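1-pyrroline-5-carboxylate dehydrogenase (Thermus thermophilus, PDB 1UZB) probably oxidises 1-pyrroline-5-carboxylate, by way of its open glutamate semialdehyde form, to glutamate with a nicotinamide cofactor, as a member of the aldehyde dehydrogenase family. Local coordinates at residues Ala133-Tyr145 / Asn184-Gly196. Numbering follows the deposited sequence.
Sequences ADVAEAIDFIEYY and NFPVAIFTGMIVG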
ATOM      1  N   ALA A 133     -33.128  -7.536 -14.770  1.00  5.81           N
ATOM      2  CA  ALA A 133     -32.418  -6.898 -13.666  1.00  5.54           C
ATOM      3  C   ALA A 133     -32.275  -7.853 -12.483  1.00  6.50           C
ATOM      4  O   ALA A 133     -31.248  -7.868 -11.808  1.00  5.88           O
ATOM      5  CB  ALA A 133     -33.154  -5.632 -13.230  1.00  7.71           C
ATOM      6  N   ASP A 134     -33.313  -8.650 -12.247  1.00  5.08           N
ATOM      7  CA  ASP A 134     -33.347  -9.614 -11.150  1.00  4.92           C
ATOM      8  C   ASP A 134     -32.235 -10.652 -11.339  1.00  5.31           C
ATOM      9  O   ASP A 134     -31.400 -10.853 -10.456  1.00  5.71           O
ATOM     10  CB  ASP A 134     -34.730 -10.289 -11.129  1.00  6.41           C
ATOM     11  CG  ASP A 134     -34.983 -11.118  -9.878  1.00  8.58           C
ATOM     12  OD1 ASP A 134     -34.081 -11.864  -9.449  1.00  8.71           O
ATOM     13  OD2 ASP A 134     -36.111 -11.041  -9.342  1.00  8.53           O
ATOM     14  N   VAL A 135     -32.212 -11.302 -12.498  1.00  5.08           N
ATOM     15  CA  VAL A 135     -31.195 -12.313 -12.762  1.00  6.15           C
ATOM     16  C   VAL A 135     -29.787 -11.712 -12.772  1.00  4.82           C
ATOM     17  O   VAL A 135     -28.835 -12.333 -12.282  1.00  5.97           O
ATOM     18  CB  VAL A 135     -31.472 -13.032 -14.098  1.00  5.03           C
ATOM     19  CG1 VAL A 135     -30.382 -14.055 -14.376  1.00  8.70           C
ATOM     20  CG2 VAL A 135     -32.835 -13.726 -14.034  1.00  7.79           C
ATOM     21  N   ALA A 136     -29.649 -10.508 -13.324  1.00  5.48           N
ATOM     22  CA  ALA A 136     -28.350  -9.844 -13.366  1.00  5.13           C
ATOM     23  C   ALA A 136     -27.830  -9.615 -11.946  1.00  4.41           C
ATOM     24  O   ALA A 136     -26.641  -9.786 -11.679  1.00  5.29           O
ATOM     25  CB  ALA A 136     -28.467  -8.519 -14.107  1.00  6.27           C
ATOM     26  N   GLU A 137     -28.724  -9.234 -11.037  1.00  4.47           N
ATOM     27  CA  GLU A 137     -28.350  -8.998  -9.646  1.00  4.91           C
ATOM     28  C   GLU A 137     -27.904 -10.305  -8.983  1.00  4.18           C
ATOM     29  O   GLU A 137     -26.975 -10.305  -8.183  1.00  4.17           O
ATOM     30  CB  GLU A 137     -29.526  -8.397  -8.872  1.00  5.31           C
ATOM     31  CG  GLU A 137     -29.188  -8.002  -7.441  1.00  8.72           C
ATOM     32  CD  GLU A 137     -30.384  -7.462  -6.682  1.00 11.75           C
ATOM     33  OE1 GLU A 137     -31.146  -6.662  -7.259  1.00 18.11           O
ATOM     34  OE2 GLU A 137     -30.556  -7.827  -5.501  1.00 17.62           O
ATOM     35  N   ALA A 138     -28.574 -11.409  -9.308  1.00  4.29           N
ATOM     36  CA  ALA A 138     -28.216 -12.713  -8.747  1.00  3.90           C
ATOM     37  C   ALA A 138     -26.786 -13.074  -9.158  1.00  4.60           C
ATOM     38  O   ALA A 138     -25.986 -13.517  -8.337  1.00  4.70           O
ATOM     39  CB  ALA A 138     -29.189 -13.783  -9.243  1.00  4.86           C
ATOM     40  N   ILE A 139     -26.481 -12.890 -10.440  1.00  4.59           N
ATOM     41  CA  ILE A 139     -25.147 -13.171 -10.949  1.00  3.98           C
ATOM     42  C   ILE A 139     -24.162 -12.264 -10.209  1.00  3.57           C
ATOM     43  O   ILE A 139     -23.098 -12.715  -9.775  1.00  4.28           O
ATOM     44  CB  ILE A 139     -25.086 -12.916 -12.471  1.00  4.68           C
ATOM     45  CG1 ILE A 139     -25.968 -13.936 -13.199  1.00  6.00           C
ATOM     46  CG2 ILE A 139     -23.654 -13.012 -12.962  1.00  5.44           C
ATOM     47  CD1 ILE A 139     -26.267 -13.574 -14.640  1.00  6.10           C
ATOM     48  N   ASP A 140     -24.531 -10.994 -10.040  1.00  3.96           N
ATOM     49  CA  ASP A 140     -23.671 -10.046  -9.331  1.00  3.47           C
ATOM     50  C   ASP A 140     -23.355 -10.511  -7.911  1.00  4.16           C
ATOM     51  O   ASP A 140     -22.210 -10.414  -7.470  1.00  4.50           O
ATOM     52  CB  ASP A 140     -24.310  -8.651  -9.255  1.00  5.04           C
ATOM     53  CG  ASP A 140     -24.265  -7.902 -10.575  1.00  5.68           C
ATOM     54  OD1 ASP A 140     -23.563  -8.348 -11.508  1.00  7.32           O
ATOM     55  OD2 ASP A 140     -24.929  -6.845 -10.671  1.00  7.09           O
ATOM     56  N   PHE A 141     -24.360 -10.996  -7.184  1.00  3.98           N
ATOM     57  CA  PHE A 141     -24.123 -11.463  -5.818  1.00  4.19           C
ATOM     58  C   PHE A 141     -23.081 -12.578  -5.796  1.00  4.75           C
ATOM     59  O   PHE A 141     -22.176 -12.575  -4.960  1.00  4.62           O
ATOM     60  CB  PHE A 141     -25.416 -11.979  -5.177  1.00  5.35           C
ATOM     61  CG  PHE A 141     -26.292 -10.904  -4.598  1.00  5.11           C
ATOM     62  CD1 PHE A 141     -27.656 -10.895  -4.870  1.00  5.08           C
ATOM     63  CD2 PHE A 141     -25.772  -9.927  -3.752  1.00  4.61           C
ATOM     64  CE1 PHE A 141     -28.495  -9.931  -4.310  1.00  6.32           C
ATOM     65  CE2 PHE A 141     -26.603  -8.958  -3.186  1.00  5.77           C
ATOM     66  CZ  PHE A 141     -27.966  -8.961  -3.467  1.00  4.87           C
ATOM     67  N   ILE A 142     -23.206 -13.533  -6.712  1.00  4.49           N
ATOM     68  CA  ILE A 142     -22.266 -14.644  -6.759  1.00  4.60           C
ATOM     69  C   ILE A 142     -20.851 -14.156  -7.071  1.00  3.42           C
ATOM     70  O   ILE A 142     -19.898 -14.518  -6.380  1.00  4.57           O
ATOM     71  CB  ILE A 142     -22.689 -15.685  -7.816  1.00  4.64           C
ATOM     72  CG1 ILE A 142     -24.095 -16.208  -7.507  1.00  5.49           C
ATOM     73  CG2 ILE A 142     -21.702 -16.839  -7.822  1.00  6.19           C
ATOM     74  CD1 ILE A 142     -24.674 -17.084  -8.607  1.00  6.07           C
ATOM     75  N   GLU A 143     -20.722 -13.329  -8.104  1.00  3.96           N
ATOM     76  CA  GLU A 143     -19.421 -12.799  -8.506  1.00  3.64           C
ATOM     77  C   GLU A 143     -18.796 -11.935  -7.412  1.00  4.44           C
ATOM     78  O   GLU A 143     -17.596 -12.028  -7.141  1.00  5.03           O
ATOM     79  CB  GLU A 143     -19.562 -11.961  -9.782  1.00  5.16           C
ATOM     80  CG  GLU A 143     -19.971 -12.726 -11.033  1.00  5.58           C
ATOM     81  CD  GLU A 143     -18.828 -13.508 -11.658  1.00  9.39           C
ATOM     82  OE1 GLU A 143     -17.666 -13.303 -11.259  1.00 11.14           O
ATOM     83  OE2 GLU A 143     -19.094 -14.326 -12.564  1.00  9.56           O
ATOM     84  N   TYR A 144     -19.616 -11.101  -6.780  1.00  4.91           N
ATOM     85  CA  TYR A 144     -19.137 -10.213  -5.731  1.00  3.79           C
ATOM     86  C   TYR A 144     -18.714 -10.973  -4.480  1.00  4.31           C
ATOM     87  O   TYR A 144     -17.595 -10.801  -3.997  1.00  4.69           O
ATOM     88  CB  TYR A 144     -20.216  -9.186  -5.369  1.00  4.26           C
ATOM     89  CG  TYR A 144     -19.724  -8.114  -4.423  1.00  4.73           C
ATOM     90  CD1 TYR A 144     -19.106  -6.955  -4.903  1.00  5.37           C
ATOM     91  CD2 TYR A 144     -19.833  -8.278  -3.045  1.00  5.06           C
ATOM     92  CE1 TYR A 144     -18.611  -5.987  -4.024  1.00  5.80           C
ATOM     93  CE2 TYR A 144     -19.342  -7.325  -2.165  1.00  4.70           C
ATOM     94  CZ  TYR A 144     -18.734  -6.185  -2.658  1.00  4.50           C
ATOM     95  OH  TYR A 144     -18.255  -5.246  -1.775  1.00  6.75           O
ATOM     96  N   TYR A 145     -19.599 -11.815  -3.952  1.00  4.33           N
ATOM     97  CA  TYR A 145     -19.276 -12.570  -2.746  1.00  4.14           C
ATOM     98  C   TYR A 145     -18.105 -13.538  -2.942  1.00  4.40           C
ATOM     99  O   TYR A 145     -17.350 -13.787  -2.004  1.00  5.75           O
ATOM    100  CB  TYR A 145     -20.522 -13.305  -2.233  1.00  4.37           C
ATOM    101  CG  TYR A 145     -21.623 -12.385  -1.727  1.00  5.48           C
ATOM    102  CD1 TYR A 145     -22.960 -12.764  -1.809  1.00  4.69           C
ATOM    103  CD2 TYR A 145     -21.326 -11.134  -1.173  1.00  5.23           C
ATOM    104  CE1 TYR A 145     -23.980 -11.928  -1.361  1.00  4.95           C
ATOM    105  CE2 TYR A 145     -22.341 -10.281  -0.721  1.00  4.83           C
ATOM    106  CZ  TYR A 145     -23.664 -10.685  -0.820  1.00  4.40           C
ATOM    107  OH  TYR A 145     -24.676  -9.842  -0.413  1.00  4.90           O
ATOM    108  N   ASN A 184     -40.509 -11.356  -4.243  1.00  7.17           N
ATOM    109  CA  ASN A 184     -40.332 -10.262  -5.194  1.00  6.63           C
ATOM    110  C   ASN A 184     -39.007 -10.249  -5.960  1.00  6.41           C
ATOM    111  O   ASN A 184     -38.936  -9.701  -7.059  1.00  7.92           O
ATOM    112  CB  ASN A 184     -40.615  -8.916  -4.511  1.00  6.68           C
ATOM    113  CG  ASN A 184     -39.541  -8.504  -3.531  1.00  7.11           C
ATOM    114  OD1 ASN A 184     -38.855  -9.336  -2.939  1.00  9.36           O
ATOM    115  ND2 ASN A 184     -39.407  -7.198  -3.337  1.00  9.52           N
ATOM    116  N   PHE A 185     -37.967 -10.845  -5.386  1.00  6.02           N
ATOM    117  CA  PHE A 185     -36.674 -10.978  -6.060  1.00  6.99           C
ATOM    118  C   PHE A 185     -36.251 -12.406  -5.752  1.00  7.39           C
ATOM    119  O   PHE A 185     -35.252 -12.643  -5.075  1.00  6.47           O
ATOM    120  CB  PHE A 185     -35.649  -9.978  -5.528  1.00  8.59           C
ATOM    121  CG  PHE A 185     -35.898  -8.571  -5.982  1.00 10.16           C
ATOM    122  CD1 PHE A 185     -36.704  -7.718  -5.236  1.00 12.03           C
ATOM    123  CD2 PHE A 185     -35.364  -8.112  -7.183  1.00 12.21           C
ATOM    124  CE1 PHE A 185     -36.976  -6.423  -5.681  1.00 11.54           C
ATOM    125  CE2 PHE A 185     -35.630  -6.822  -7.638  1.00 13.15           C
ATOM    126  CZ  PHE A 185     -36.440  -5.976  -6.883  1.00 12.93           C
ATOM    127  N   PRO A 186     -37.021 -13.382  -6.268  1.00  8.16           N
ATOM    128  CA  PRO A 186     -36.810 -14.818  -6.081  1.00  7.93           C
ATOM    129  C   PRO A 186     -35.592 -15.461  -6.717  1.00  7.19           C
ATOM    130  O   PRO A 186     -35.345 -16.650  -6.517  1.00  8.00           O
ATOM    131  CB  PRO A 186     -38.120 -15.414  -6.565  1.00  8.25           C
ATOM    132  CG  PRO A 186     -38.462 -14.537  -7.698  1.00  6.88           C
ATOM    133  CD  PRO A 186     -38.137 -13.144  -7.203  1.00  8.12           C
ATOM    134  N   VAL A 187     -34.853 -14.700  -7.512  1.00  6.92           N
ATOM    135  CA  VAL A 187     -33.620 -15.228  -8.073  1.00  7.05           C
ATOM    136  C   VAL A 187     -32.495 -14.453  -7.386  1.00  6.53           C
ATOM    137  O   VAL A 187     -31.642 -15.042  -6.737  1.00  6.95           O
ATOM    138  CB  VAL A 187     -33.519 -15.048  -9.604  1.00  6.31           C
ATOM    139  CG1 VAL A 187     -32.170 -15.574 -10.092  1.00  7.34           C
ATOM    140  CG2 VAL A 187     -34.640 -15.811 -10.289  1.00 10.28           C
ATOM    141  N   ALA A 188     -32.534 -13.128  -7.484  1.00  5.40           N
ATOM    142  CA  ALA A 188     -31.506 -12.280  -6.885  1.00  5.59           C
ATOM    143  C   ALA A 188     -31.299 -12.420  -5.375  1.00  5.61           C
ATOM    144  O   ALA A 188     -30.221 -12.806  -4.931  1.00  5.13           O
ATOM    145  CB  ALA A 188     -31.780 -10.820  -7.223  1.00  6.16           C
ATOM    146  N   ILE A 189     -32.316 -12.085  -4.584  1.00  5.44           N
ATOM    147  CA  ILE A 189     -32.177 -12.158  -3.131  1.00  5.28           C
ATOM    148  C   ILE A 189     -32.072 -13.600  -2.633  1.00  5.81           C
ATOM    149  O   ILE A 189     -31.330 -13.890  -1.699  1.00  6.54           O
ATOM    150  CB  ILE A 189     -33.324 -11.393  -2.448  1.00  7.11           C
ATOM    151  CG1 ILE A 189     -33.201  -9.906  -2.801  1.00 10.13           C
ATOM    152  CG2 ILE A 189     -33.271 -11.575  -0.934  1.00  7.01           C
ATOM    153  CD1 ILE A 189     -34.295  -9.036  -2.230  1.00 12.44           C
ATOM    154  N   PHE A 190     -32.808 -14.500  -3.272  1.00  5.50           N
ATOM    155  CA  PHE A 190     -32.760 -15.919  -2.940  1.00  5.70           C
ATOM    156  C   PHE A 190     -31.295 -16.363  -3.062  1.00  5.62           C
ATOM    157  O   PHE A 190     -30.732 -16.967  -2.152  1.00  5.57           O
ATOM    158  CB  PHE A 190     -33.639 -16.684  -3.937  1.00  6.72           C
ATOM    159  CG  PHE A 190     -33.678 -18.171  -3.723  1.00  6.84           C
ATOM    160  CD1 PHE A 190     -34.435 -18.722  -2.695  1.00  8.62           C
ATOM    161  CD2 PHE A 190     -32.995 -19.024  -4.582  1.00  7.14           C
ATOM    162  CE1 PHE A 190     -34.516 -20.107  -2.531  1.00  8.77           C
ATOM    163  CE2 PHE A 190     -33.068 -20.409  -4.429  1.00  8.93           C
ATOM    164  CZ  PHE A 190     -33.831 -20.952  -3.401  1.00  7.63           C
ATOM    165  N   THR A 191     -30.671 -16.030  -4.187  1.00  4.39           N
ATOM    166  CA  THR A 191     -29.282 -16.399  -4.435  1.00  4.96           C
ATOM    167  C   THR A 191     -28.295 -15.722  -3.483  1.00  4.26           C
ATOM    168  O   THR A 191     -27.443 -16.387  -2.885  1.00  5.17           O
ATOM    169  CB  THR A 191     -28.882 -16.056  -5.877  1.00  4.90           C
ATOM    170  OG1 THR A 191     -29.671 -16.833  -6.786  1.00  6.28           O
ATOM    171  CG2 THR A 191     -27.414 -16.359  -6.112  1.00  6.17           C
ATOM    172  N   GLY A 192     -28.408 -14.405  -3.339  1.00  5.04           N
ATOM    173  CA  GLY A 192     -27.502 -13.680  -2.465  1.00  5.56           C
ATOM    174  C   GLY A 192     -27.512 -14.143  -1.022  1.00  4.68           C
ATOM    175  O   GLY A 192     -26.459 -14.309  -0.396  1.00  5.11           O
ATOM    176  N   MET A 193     -28.708 -14.356  -0.488  1.00  5.25           N
ATOM    177  CA  MET A 193     -28.867 -14.784   0.897  1.00  5.21           C
ATOM    178  C   MET A 193     -28.272 -16.157   1.176  1.00  4.69           C
ATOM    179  O   MET A 193     -27.913 -16.468   2.315  1.00  5.01           O
ATOM    180  CB  MET A 193     -30.346 -14.798   1.276  1.00  7.49           C
ATOM    181  CG  MET A 193     -31.015 -13.442   1.231  1.00  7.86           C
ATOM    182  SD  MET A 193     -32.747 -13.574   1.697  1.00 11.79           S
ATOM    183  CE  MET A 193     -32.534 -13.573   3.428  1.00 11.50           C
ATOM    184  N   ILE A 194     -28.174 -16.976   0.132  1.00  4.54           N
ATOM    185  CA  ILE A 194     -27.624 -18.323   0.240  1.00  5.41           C
ATOM    186  C   ILE A 194     -26.113 -18.357   0.013  1.00  4.69           C
ATOM    187  O   ILE A 194     -25.363 -18.864   0.850  1.00  5.87           O
ATOM    188  CB  ILE A 194     -28.264 -19.274  -0.804  1.00  4.10           C
ATOM    189  CG1 ILE A 194     -29.752 -19.465  -0.507  1.00  5.10           C
ATOM    190  CG2 ILE A 194     -27.535 -20.615  -0.813  1.00  6.74           C
ATOM    191  CD1 ILE A 194     -30.484 -20.239  -1.581  1.00  7.01           C
ATOM    192  N   VAL A 195     -25.664 -17.804  -1.113  1.00  5.04           N
ATOM    193  CA  VAL A 195     -24.246 -17.862  -1.444  1.00  6.45           C
ATOM    194  C   VAL A 195     -23.322 -17.024  -0.575  1.00  5.43           C
ATOM    195  O   VAL A 195     -22.138 -17.334  -0.475  1.00  6.16           O
ATOM    196  CB  VAL A 195     -23.996 -17.537  -2.952  1.00  7.64           C
ATOM    197  CG1 VAL A 195     -24.800 -18.492  -3.828  1.00  8.96           C
ATOM    198  CG2 VAL A 195     -24.353 -16.096  -3.263  1.00  9.25           C
ATOM    199  N   GLY A 196     -23.843 -15.976   0.054  1.00  5.40           N
ATOM    200  CA  GLY A 196     -23.003 -15.167   0.923  1.00  5.92           C
ATOM    201  C   GLY A 196     -22.504 -16.028   2.075  1.00  5.12           C
ATOM    202  O   GLY A 196     -21.294 -16.189   2.267  1.00  6.06           O
TER
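Asp134 reaches from the helix 128-149 to the start of the helix 188-199, where its OD1 accepts a hydrogen bond from Ala188 N (2.8 Å, 155° at the hydrogen), which arrives nearly in line with the C-O bond. Placing CG opposite the backbone N (chi1 -169°) carries the carboxylate across to the Phe185-Pro186 turn, and OD2 rests against Phe185 CA at 3.3 Å while also forming a salt bridge with Lys126. Beyond this bond the segments 133-145 and 188-196 run almost parallel, 11° apart, with axes 8.0 Å from each other at closest approach, and small residues permit the closeness: the CA atoms of Ala138 and Ala188 approach to 3.8 Å. On the buried flank, Ala138 CB fits against Val187 CG1, and Ile142 CG1 meets Thr191 CG2 at 3.6 Å, the two side chains crossing at about a right angle. Thr191 OG1 turns back to donate to Val187 O, just ahead of the helix, on the opposite face of that carbonyl from Thr191 N. Farther along, the Phe141 ring packs close against Gly192, where a CB would collide with CD1, and CD1 of Phe141 stands 3.2 Å from Ala188 O; Tyr145 CD1 comes to 3.6 Å from Gly196 CA. The more open margin is formed by Glu137, Phe185 and Ile189, all partly exposed, where the extended Glu137 chain merely lies alongside Ala188 CB, OE2 coming to 3.7 Å. Replacing Asp134 with an alanine would probably leave Ala188 N without its acceptor and Lys126 without its salt-bridge mate, loosening the turn. The Asn-Phe-Pro sequence at 184-186 matches the aldehyde dehydrogenase motif whose asparagine, in relatives, lines the oxyanion hole. One buried carboxylate thus joins a helix start to a lysine, which is likely to favour its ionised form, in a contact otherwise made mainly by van der Waals packing.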